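Local coordinates for NADH dehydrogenase, putative (Plasmodium falciparum, PDB 5JWC), which probably oxidises NADH through a bound FAD and passes the electrons to ubiquinone, and binds the antimalarial inhibitor RYL-552, at residues 385-388 against 389-392; 404-407 against 408-412. All coordinates share one frame; numbering follows the deposited sequence.

Contact 1: 385-388 against 389-392; sequences QLSI and SKWD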
loop_
_atom_site.group_PDB
_atom_site.type_symbol
_atom_site.label_atom_id
_atom_site.label_comp_id
_atom_site.label_asym_id
_atom_site.label_seq_id
_atom_site.Cartn_x
_atom_site.Cartn_y
_atom_site.Cartn_z
ATOM N N GLN A 385 -25.597 4.342 37.073
ATOM C CA GLN A 385 -24.650 4.353 38.178
ATOM C C GLN A 385 -25.041 3.378 39.317
ATOM O O GLN A 385 -24.234 3.099 40.190
ATOM C CB GLN A 385 -24.453 5.785 38.711
ATOM C CG GLN A 385 -25.680 6.464 39.284
ATOM C CD GLN A 385 -26.490 7.205 38.234
ATOM O OE1 GLN A 385 -26.837 6.647 37.193
ATOM N NE2 GLN A 385 -26.812 8.462 38.516
ATOM N N LEU A 386 -26.253 2.832 39.278
ATOM C CA LEU A 386 -26.680 1.822 40.251
ATOM C C LEU A 386 -26.292 0.423 39.850
ATOM O O LEU A 386 -26.528 -0.534 40.600
ATOM C CB LEU A 386 -28.207 1.857 40.453
ATOM C CG LEU A 386 -28.758 3.034 41.239
ATOM C CD1 LEU A 386 -30.285 2.978 41.273
ATOM C CD2 LEU A 386 -28.201 3.000 42.644
ATOM N N SER A 387 -25.749 0.290 38.645
ATOM C CA SER A 387 -25.332 -1.009 38.148
ATOM C C SER A 387 -24.307 -1.641 39.085
ATOM O O SER A 387 -23.447 -0.946 39.645
ATOM C CB SER A 387 -24.738 -0.877 36.741
ATOM O OG SER A 387 -24.228 -2.116 36.284
ATOM N N ILE A 388 -24.389 -2.955 39.252
ATOM C CA ILE A 388 -23.401 -3.650 40.071
ATOM C C ILE A 388 -22.008 -3.560 39.433
ATOM O O ILE A 388 -21.007 -3.757 40.106
ATOM C CB ILE A 388 -23.778 -5.130 40.287
ATOM C CG1 ILE A 388 -23.960 -5.843 38.947
ATOM C CG2 ILE A 388 -25.060 -5.251 41.106
ATOM C CD1 ILE A 388 -24.098 -7.356 39.091
ATOM N N SER A 389 -21.954 -3.240 38.138
ATOM C CA SER A 389 -20.683 -2.990 37.467
ATOM C C SER A 389 -20.166 -1.575 37.748
ATOM O O SER A 389 -19.034 -1.257 37.412
ATOM C CB SER A 389 -20.816 -3.202 35.943
ATOM O OG SER A 389 -21.672 -2.230 35.344
ATOM N N LYS A 390 -21.000 -0.720 38.343
ATOM C CA LYS A 390 -20.630 0.682 38.569
ATOM C C LYS A 390 -20.523 1.048 40.051
ATOM O O LYS A 390 -19.865 2.026 40.407
ATOM C CB LYS A 390 -21.653 1.622 37.908
ATOM C CG LYS A 390 -21.681 1.591 36.368
ATOM C CD LYS A 390 -20.427 2.195 35.781
ATOM C CE LYS A 390 -20.469 2.081 34.252
ATOM N NZ LYS A 390 -19.136 2.389 33.655
ATOM N N TRP A 391 -21.221 0.295 40.894
ATOM C CA TRP A 391 -21.254 0.551 42.330
ATOM C C TRP A 391 -21.032 -0.756 43.070
ATOM O O TRP A 391 -21.731 -1.745 42.832
ATOM C CB TRP A 391 -22.591 1.178 42.747
ATOM C CG TRP A 391 -22.715 1.484 44.229
ATOM C CD1 TRP A 391 -23.498 0.833 45.140
ATOM C CD2 TRP A 391 -22.041 2.517 44.957
ATOM N NE1 TRP A 391 -23.365 1.405 46.380
ATOM C CE2 TRP A 391 -22.464 2.439 46.291
ATOM C CE3 TRP A 391 -21.125 3.514 44.596
ATOM C CZ2 TRP A 391 -22.003 3.306 47.276
ATOM C CZ3 TRP A 391 -20.662 4.369 45.571
ATOM C CH2 TRP A 391 -21.109 4.262 46.902
ATOM N N ASP A 392 -20.048 -0.762 43.959
ATOM C CA ASP A 392 -19.772 -1.953 44.757
ATOM C C ASP A 392 -20.682 -1.960 45.988
ATOM O O ASP A 392 -20.371 -1.319 46.993
ATOM C CB ASP A 392 -18.306 -1.982 45.182
ATOM C CG ASP A 392 -17.863 -3.347 45.685
ATOM O OD1 ASP A 392 -18.725 -4.188 46.028
ATOM O OD2 ASP A 392 -16.635 -3.579 45.725
#
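Ser389 meets Ser387 through their hydroxyls, with OG of Ser387 2.7 Å from OG of Ser389, a hydrogen bond whose direction the geometry leaves open. Ser389 has a chi1 of 67°, which places its OG between its own backbone N and carbonyl carbon, facing the Ser387 hydroxyl. Ile388 and Ser389 have the backbone angles of the two central residues of a type I beta turn, and the turn is closed by Lys390, whose N lies 2.8 Å from O of Ser387. That donor comes in well above the carbonyl plane, 63° out of it. The start of the Lys390 side chain packs on the turn, with CG 3.9 Å from CB of Ser387. The rest of the chain leaves the turn, and NZ forms a salt bridge with Glu455 and a hydrogen bond to the carbonyl of Lys418. Trp391 N adds a second bond to the Ser387 carbonyl, 2.8 Å from O of Ser387 and nearly in line with the C=O (171° at the oxygen). This one oxygen thus accepts from two amides in distinct directions, closing an alpha turn over the beta turn. CB of Trp391 rests 3.6 Å from O of Gln385, while the indole leaves the turn toward helix 403-416. The turn follows the 3-10 residues Gln385 and Leu386 in the loop between helices 376-380 and 403-416: Ser387 touches Thr380 of the first helix, whereas Gln385, Leu386 and Trp391 all pack on Ile413 of the second.

Contact 2: 404-407 against 408-412; sequences QQFH and DYLFE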
loop_
_atom_site.group_PDB
_atom_site.type_symbol
_atom_site.label_atom_id
_atom_site.label_comp_id
_atom_site.label_asym_id
_atom_site.label_seq_id
_atom_site.Cartn_x
_atom_site.Cartn_y
_atom_site.Cartn_z
ATOM N N GLN A 404 -32.445 11.956 54.804
ATOM C CA GLN A 404 -31.286 12.790 54.490
ATOM C C GLN A 404 -29.999 11.961 54.287
ATOM O O GLN A 404 -29.180 12.259 53.413
ATOM C CB GLN A 404 -31.059 13.821 55.595
ATOM C CG GLN A 404 -29.883 14.742 55.340
ATOM C CD GLN A 404 -30.078 15.606 54.106
ATOM O OE1 GLN A 404 -31.099 16.284 53.968
ATOM N NE2 GLN A 404 -29.102 15.574 53.193
ATOM N N GLN A 405 -29.832 10.926 55.104
ATOM C CA GLN A 405 -28.668 10.056 55.008
ATOM C C GLN A 405 -28.724 9.268 53.703
ATOM O O GLN A 405 -27.702 9.030 53.065
ATOM C CB GLN A 405 -28.601 9.101 56.205
ATOM C CG GLN A 405 -28.283 9.791 57.533
ATOM C CD GLN A 405 -28.412 8.854 58.722
ATOM O OE1 GLN A 405 -28.987 7.758 58.625
ATOM N NE2 GLN A 405 -27.863 9.273 59.849
ATOM N N PHE A 406 -29.934 8.861 53.328
ATOM C CA PHE A 406 -30.152 8.138 52.085
ATOM C C PHE A 406 -29.803 9.028 50.898
ATOM O O PHE A 406 -29.127 8.604 49.960
ATOM C CB PHE A 406 -31.597 7.655 51.989
ATOM C CG PHE A 406 -31.832 6.705 50.860
ATOM C CD1 PHE A 406 -31.216 5.463 50.848
ATOM C CD2 PHE A 406 -32.651 7.055 49.799
ATOM C CE1 PHE A 406 -31.419 4.582 49.807
ATOM C CE2 PHE A 406 -32.861 6.174 48.756
ATOM C CZ PHE A 406 -32.247 4.938 48.757
ATOM N N HIS A 407 -30.264 10.272 50.969
ATOM C CA HIS A 407 -29.925 11.295 49.997
ATOM C C HIS A 407 -28.403 11.389 49.834
ATOM O O HIS A 407 -27.882 11.377 48.715
ATOM C CB HIS A 407 -30.520 12.634 50.436
ATOM C CG HIS A 407 -30.037 13.808 49.644
ATOM N ND1 HIS A 407 -30.696 14.271 48.524
ATOM C CD2 HIS A 407 -28.954 14.606 49.801
ATOM C CE1 HIS A 407 -30.052 15.316 48.036
ATOM N NE2 HIS A 407 -28.989 15.540 48.790
ATOM N N ASP A 408 -27.690 11.471 50.953
ATOM C CA ASP A 408 -26.234 11.570 50.910
ATOM C C ASP A 408 -25.587 10.320 50.306
ATOM O O ASP A 408 -24.577 10.413 49.614
ATOM C CB ASP A 408 -25.669 11.815 52.309
ATOM C CG ASP A 408 -26.028 13.185 52.852
ATOM O OD1 ASP A 408 -26.479 14.053 52.070
ATOM O OD2 ASP A 408 -25.832 13.397 54.063
ATOM N N TYR A 409 -26.168 9.162 50.585
ATOM C CA TYR A 409 -25.695 7.898 50.046
ATOM C C TYR A 409 -25.869 7.869 48.527
ATOM O O TYR A 409 -24.953 7.494 47.803
ATOM C CB TYR A 409 -26.444 6.730 50.675
ATOM C CG TYR A 409 -25.908 5.362 50.289
ATOM C CD1 TYR A 409 -24.604 4.988 50.609
ATOM C CD2 TYR A 409 -26.714 4.430 49.645
ATOM C CE1 TYR A 409 -24.113 3.722 50.283
ATOM C CE2 TYR A 409 -26.235 3.166 49.309
ATOM C CZ TYR A 409 -24.933 2.816 49.628
ATOM O OH TYR A 409 -24.454 1.556 49.290
ATOM N N LEU A 410 -27.063 8.236 48.061
ATOM C CA LEU A 410 -27.334 8.319 46.629
ATOM C C LEU A 410 -26.357 9.279 45.963
ATOM O O LEU A 410 -25.847 9.009 44.876
ATOM C CB LEU A 410 -28.765 8.774 46.359
ATOM C CG LEU A 410 -29.887 7.859 46.833
ATOM C CD1 LEU A 410 -31.236 8.509 46.521
ATOM C CD2 LEU A 410 -29.791 6.466 46.235
ATOM N N PHE A 411 -26.110 10.404 46.624
ATOM C CA PHE A 411 -25.152 11.373 46.137
ATOM C C PHE A 411 -23.773 10.735 45.947
ATOM O O PHE A 411 -23.058 11.062 44.993
ATOM C CB PHE A 411 -25.067 12.561 47.099
ATOM C CG PHE A 411 -24.142 13.655 46.643
ATOM C CD1 PHE A 411 -24.617 14.719 45.904
ATOM C CD2 PHE A 411 -22.797 13.631 46.983
ATOM C CE1 PHE A 411 -23.772 15.727 45.490
ATOM C CE2 PHE A 411 -21.950 14.635 46.573
ATOM C CZ PHE A 411 -22.438 15.683 45.824
ATOM N N GLU A 412 -23.390 9.832 46.848
ATOM C CA GLU A 412 -22.089 9.176 46.715
ATOM C C GLU A 412 -22.067 8.261 45.496
ATOM O O GLU A 412 -21.041 8.149 44.819
ATOM C CB GLU A 412 -21.723 8.384 47.979
ATOM C CG GLU A 412 -21.373 9.265 49.189
ATOM C CD GLU A 412 -20.284 10.297 48.882
ATOM O OE1 GLU A 412 -19.251 9.916 48.283
ATOM O OE2 GLU A 412 -20.449 11.488 49.241
#
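The Phe406 ring carries Leu410 over one face: CG of Leu410 stands 4.2 Å from the Phe406 ring centroid and 21° off the normal, a CH-pi contact shifted toward the rim. Both methyls of Leu410 stay above the same face but past the ring's outline, CD1 lying 3.6 Å from CE2 of Phe406 and CD2 3.8 Å from CZ of the same ring. The His407 imidazole is met at its edge, where OD1 of Asp408 lies near the ring plane, 3.4 Å from CD2 of His407; the carboxylate itself is steeply inclined to the ring. Helix 403-416 belongs to the helical insertion domain of PfNDH2. Along it Phe406 and Leu410 are an i, i+4 pair, whereas His407 and Asp408 are adjacent, and i to i+4 backbone bonds run beneath them, such as Leu410 N to O of Phe406 at 2.8 Å. The i, i+4 spacing also lets Gln404, its chain bent at chi2 (63°), donate a long, bent hydrogen bond from NE2 to OD1 of Asp408 (3.2 Å, 139° at the hydrogen). The acceptor lies in the Gln404 amide plane, but the donor reaches OD1 from above the carboxylate plane. Beyond the helix, Phe406 packs on Ile358 and Ile359 of helix 355-361, and ND1 of His407 is hydrogen-bonded to Thr355 OG1.

How the contacts relate
Contact 1 comes first along the chain, in the loop after helix 376-380, and contact 2 follows on helix 403-416, to which that loop leads. Their centres are about 15 Å apart, on the same side of the chain's centre, and all four segments belong to the helical insertion domain of PfNDH2. They touch directly: Trp391 NE1 lies 3.1 Å from Tyr409 OH, a probable hydrogen bond, and Trp391 CZ3 packs 3.9 Å from Glu412 O. The Trp391 indole is one of several side chains joining the loop to the later helix. The Lys390 side chain is about 14 Å from FAD, and both contacts read as packing within the insertion domain.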